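Local atomic coordinates of hypothetical protein TM0723 (Thermotoga maritima, PDB entry 1VMJ), a protein that is of unknown function, belongs to the YjbQ (UPF0047) family and has been proposed to act as a thiamin phosphate synthase. Residues H23-T34 with Q130-P141. Sequence-based numbering, arbitrary orientation.
Sequences HTKRRREFINIT and QVFYGEFDGMRP. With SO4 (sulfate ion), chain C.
E29 and I31 form hydrogen-bonded antiparallel pairs with E135 and Y133, a worked example of strand pairing finished by side chains. I31 N reaches Y133 O over 2.9 Å. At one end I33 N gives to V131 O, and T34 OG1 accepts from V131 N at 2.8 Å. With its CG anti to the backbone N (chi1 -171°), N32 brings ND2 to a lone pair of Q130 OE1 at 2.8 Å, almost straight (173°); the amide planes stand 69° apart, with OE1 in that of N32. ND2 also bonds D67, while OD1 accepts from T34 N, closing an Asx turn, and from T34 OG1. A leucine in place of N32 would probably leave Q130 OE1 and D67 without this donor and T34 OG1 freer to swing from V131 N. At the other end T24 OG1 accepts from M139 N at 3.1 Å and donates to R26 O. Water 2 links R27 NE, R28 NH1 and F136 O. R140 NH2 bridges to D137 OD2, and NH1 and NH2 each bond an oxygen of a sulfate probably from the crystallisation liquor. Apolar contacts add to this: F132 CE2 lies 3.7 Å from N32 CB, and F30 CE1 4.1 Å from F136 CZ. R27 is salt-bridged to D102, R28 to E76. Strand 29-32 edges the three-stranded sheet, with 130-135 between it and 60-65; F136 packs on helix 101-110, and Y133 reaches strand 142-150.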
# COMPACT_ATOMS: atom_id res chain seq x y z
N HIS A 23 16.82 4.20 15.72
CA HIS A 23 18.19 3.78 15.47
C HIS A 23 18.28 2.37 16.02
O HIS A 23 18.50 2.17 17.22
CB HIS A 23 19.19 4.70 16.17
CG HIS A 23 20.62 4.46 15.79
ND1 HIS A 23 21.34 3.37 16.22
CD2 HIS A 23 21.46 5.17 14.99
CE1 HIS A 23 22.56 3.42 15.72
NE2 HIS A 23 22.66 4.51 14.97
N THR A 24 18.04 1.37 15.18
CA THR A 24 17.92 0.02 15.68
C THR A 24 19.29 -0.59 15.98
O THR A 24 20.28 -0.27 15.34
CB THR A 24 17.17 -0.86 14.68
OG1 THR A 24 17.92 -0.93 13.46
CG2 THR A 24 15.80 -0.27 14.41
N LYS A 25 19.31 -1.50 16.95
CA LYS A 25 20.53 -2.18 17.34
C LYS A 25 21.04 -3.10 16.23
O LYS A 25 22.25 -3.26 16.03
CB LYS A 25 20.28 -2.99 18.61
CG LYS A 25 21.47 -3.82 19.07
CD LYS A 25 21.24 -4.46 20.43
CE LYS A 25 22.34 -5.46 20.76
NZ LYS A 25 22.46 -5.69 22.23
N ARG A 26 20.10 -3.71 15.50
CA ARG A 26 20.45 -4.67 14.46
C ARG A 26 19.94 -4.21 13.10
O ARG A 26 19.20 -3.25 12.97
CB ARG A 26 19.86 -6.03 14.81
CG ARG A 26 20.20 -6.49 16.24
CD ARG A 26 19.75 -7.92 16.54
NE ARG A 26 20.29 -8.42 17.81
CZ ARG A 26 19.77 -8.20 19.02
NH1 ARG A 26 18.67 -7.46 19.18
NH2 ARG A 26 20.35 -8.71 20.10
N ARG A 27 20.32 -4.94 12.08
CA ARG A 27 19.96 -4.60 10.70
C ARG A 27 18.44 -4.58 10.47
O ARG A 27 17.93 -3.69 9.77
CB ARG A 27 20.60 -5.62 9.74
CG ARG A 27 20.44 -5.28 8.28
CD ARG A 27 21.02 -6.38 7.44
NE ARG A 27 20.76 -6.19 6.01
CZ ARG A 27 21.63 -5.68 5.16
NH1 ARG A 27 22.82 -5.29 5.57
NH2 ARG A 27 21.30 -5.57 3.87
N ARG A 28 17.78 -5.61 10.99
CA ARG A 28 16.35 -5.75 10.83
C ARG A 28 15.67 -5.83 12.20
O ARG A 28 16.17 -6.50 13.11
CB ARG A 28 15.99 -6.99 10.01
CG ARG A 28 16.60 -7.00 8.61
CD ARG A 28 15.90 -7.96 7.66
NE ARG A 28 16.31 -9.34 7.90
CZ ARG A 28 17.44 -9.88 7.44
NH1 ARG A 28 18.29 -9.17 6.72
NH2 ARG A 28 17.73 -11.14 7.72
N GLU A 29 14.51 -5.20 12.30
CA GLU A 29 13.73 -5.14 13.54
C GLU A 29 12.32 -4.67 13.26
O GLU A 29 12.14 -3.85 12.38
CB GLU A 29 14.39 -4.20 14.56
CG GLU A 29 13.70 -4.25 15.93
CD GLU A 29 14.37 -3.41 17.01
OE1 GLU A 29 15.46 -2.84 16.77
OE2 GLU A 29 13.78 -3.35 18.13
N PHE A 30 11.34 -5.21 13.98
CA PHE A 30 9.98 -4.67 13.98
C PHE A 30 9.77 -3.96 15.31
O PHE A 30 10.05 -4.53 16.37
CB PHE A 30 8.95 -5.77 13.80
CG PHE A 30 9.11 -6.55 12.52
CD1 PHE A 30 8.88 -5.96 11.29
CD2 PHE A 30 9.49 -7.89 12.55
CE1 PHE A 30 9.03 -6.69 10.12
CE2 PHE A 30 9.65 -8.61 11.38
CZ PHE A 30 9.42 -8.02 10.17
N ILE A 31 9.27 -2.74 15.25
CA ILE A 31 9.01 -1.95 16.44
C ILE A 31 7.55 -1.52 16.47
O ILE A 31 7.08 -0.91 15.53
CB ILE A 31 9.92 -0.72 16.50
CG1 ILE A 31 11.38 -1.17 16.54
CG2 ILE A 31 9.58 0.16 17.72
CD1 ILE A 31 12.37 -0.06 16.52
N ASN A 32 6.83 -1.87 17.54
CA ASN A 32 5.43 -1.45 17.69
C ASN A 32 5.41 0.05 18.01
O ASN A 32 5.89 0.49 19.05
CB ASN A 32 4.72 -2.28 18.77
CG ASN A 32 3.25 -2.04 18.81
OD1 ASN A 32 2.78 -0.97 18.43
ND2 ASN A 32 2.51 -3.04 19.28
N ILE A 33 4.85 0.84 17.10
CA ILE A 33 4.77 2.30 17.26
C ILE A 33 3.35 2.81 17.56
O ILE A 33 3.09 4.01 17.62
CB ILE A 33 5.35 3.07 16.03
CG1 ILE A 33 4.58 2.81 14.74
CG2 ILE A 33 6.82 2.71 15.94
CD1 ILE A 33 5.11 3.68 13.58
N THR A 34 2.41 1.88 17.77
CA THR A 34 1.05 2.26 18.03
C THR A 34 0.89 3.30 19.14
O THR A 34 0.18 4.29 18.93
CB THR A 34 0.14 1.05 18.31
OG1 THR A 34 0.44 -0.03 17.42
CG2 THR A 34 -1.31 1.44 18.18
N GLN A 130 -2.17 -3.37 15.04
CA GLN A 130 -1.07 -2.64 15.65
C GLN A 130 -0.16 -2.11 14.56
O GLN A 130 0.05 -2.76 13.55
CB GLN A 130 -0.28 -3.54 16.59
CG GLN A 130 -1.03 -4.01 17.83
CD GLN A 130 -1.18 -2.95 18.88
OE1 GLN A 130 -0.21 -2.56 19.52
NE2 GLN A 130 -2.38 -2.44 19.04
N VAL A 131 0.38 -0.91 14.77
CA VAL A 131 1.22 -0.27 13.77
C VAL A 131 2.69 -0.50 14.13
O VAL A 131 3.12 -0.33 15.26
CB VAL A 131 0.98 1.25 13.71
CG1 VAL A 131 1.70 1.84 12.49
CG2 VAL A 131 -0.51 1.59 13.66
N PHE A 132 3.44 -0.91 13.10
CA PHE A 132 4.86 -1.22 13.20
C PHE A 132 5.72 -0.41 12.27
O PHE A 132 5.34 -0.11 11.12
CB PHE A 132 5.09 -2.71 12.87
CG PHE A 132 4.57 -3.60 13.93
CD1 PHE A 132 3.26 -4.08 13.89
CD2 PHE A 132 5.36 -3.92 15.01
CE1 PHE A 132 2.76 -4.87 14.90
CE2 PHE A 132 4.84 -4.70 16.04
CZ PHE A 132 3.54 -5.16 15.96
N TYR A 133 6.90 -0.08 12.78
CA TYR A 133 8.03 0.31 11.97
C TYR A 133 8.78 -0.96 11.66
O TYR A 133 9.17 -1.71 12.56
CB TYR A 133 8.96 1.29 12.72
CG TYR A 133 10.15 1.73 11.91
CD1 TYR A 133 9.98 2.33 10.68
CD2 TYR A 133 11.45 1.52 12.37
CE1 TYR A 133 11.07 2.74 9.92
CE2 TYR A 133 12.56 1.94 11.63
CZ TYR A 133 12.34 2.54 10.40
OH TYR A 133 13.40 2.93 9.64
N GLY A 134 8.96 -1.23 10.37
CA GLY A 134 9.72 -2.36 9.89
C GLY A 134 11.05 -1.89 9.36
O GLY A 134 11.14 -1.33 8.25
N GLU A 135 12.09 -2.07 10.15
CA GLU A 135 13.42 -1.69 9.75
C GLU A 135 14.10 -2.83 9.00
O GLU A 135 14.19 -3.92 9.53
CB GLU A 135 14.26 -1.36 11.01
CG GLU A 135 15.68 -0.90 10.69
CD GLU A 135 15.68 0.33 9.83
OE1 GLU A 135 15.56 1.45 10.39
OE2 GLU A 135 15.77 0.17 8.60
N PHE A 136 14.57 -2.57 7.77
CA PHE A 136 15.30 -3.58 7.01
C PHE A 136 16.76 -3.24 6.75
O PHE A 136 17.49 -4.05 6.19
CB PHE A 136 14.54 -3.90 5.72
CG PHE A 136 13.13 -4.36 5.99
CD1 PHE A 136 12.92 -5.50 6.73
CD2 PHE A 136 12.03 -3.63 5.57
CE1 PHE A 136 11.64 -5.92 7.04
CE2 PHE A 136 10.76 -4.06 5.87
CZ PHE A 136 10.59 -5.21 6.62
N ASP A 137 17.17 -2.02 7.12
CA ASP A 137 18.58 -1.61 6.99
C ASP A 137 18.91 -0.58 8.07
O ASP A 137 19.13 0.61 7.79
CB ASP A 137 18.86 -1.06 5.58
CG ASP A 137 20.32 -0.63 5.40
OD1 ASP A 137 21.22 -1.31 5.98
OD2 ASP A 137 20.56 0.40 4.71
N GLY A 138 18.93 -1.07 9.29
CA GLY A 138 19.01 -0.22 10.48
C GLY A 138 20.42 0.08 10.96
O GLY A 138 21.34 0.15 10.16
N MET A 139 20.57 0.28 12.27
CA MET A 139 21.84 0.69 12.87
C MET A 139 22.30 2.06 12.38
O MET A 139 23.50 2.35 12.34
CB MET A 139 22.94 -0.36 12.65
CG MET A 139 22.49 -1.72 13.11
SD MET A 139 23.73 -3.02 12.95
CE MET A 139 24.09 -3.01 11.22
N ARG A 140 21.34 2.91 12.04
CA ARG A 140 21.60 4.30 11.67
C ARG A 140 20.30 5.04 11.90
O ARG A 140 19.24 4.41 11.91
CB ARG A 140 22.06 4.41 10.23
CG ARG A 140 21.09 3.85 9.21
CD ARG A 140 21.68 3.92 7.81
NE ARG A 140 20.92 3.21 6.79
CZ ARG A 140 20.06 3.77 5.95
NH1 ARG A 140 19.82 5.07 5.98
NH2 ARG A 140 19.41 3.02 5.08
N PRO A 141 20.36 6.37 12.09
CA PRO A 141 19.15 7.12 12.42
C PRO A 141 18.21 7.23 11.22
O PRO A 141 18.60 7.71 10.15
CB PRO A 141 19.68 8.50 12.82
CG PRO A 141 20.95 8.64 12.04
CD PRO A 141 21.54 7.25 12.03
S SO4 C . 17.54 5.29 2.72
O1 SO4 C . 18.32 6.04 3.67
O2 SO4 C . 18.26 5.06 1.48
O3 SO4 C . 16.32 6.03 2.35
O4 SO4 C . 17.18 4.06 3.37
O HOH W 1 17.50 2.27 12.42
O HOH W 2 17.96 -6.59 5.36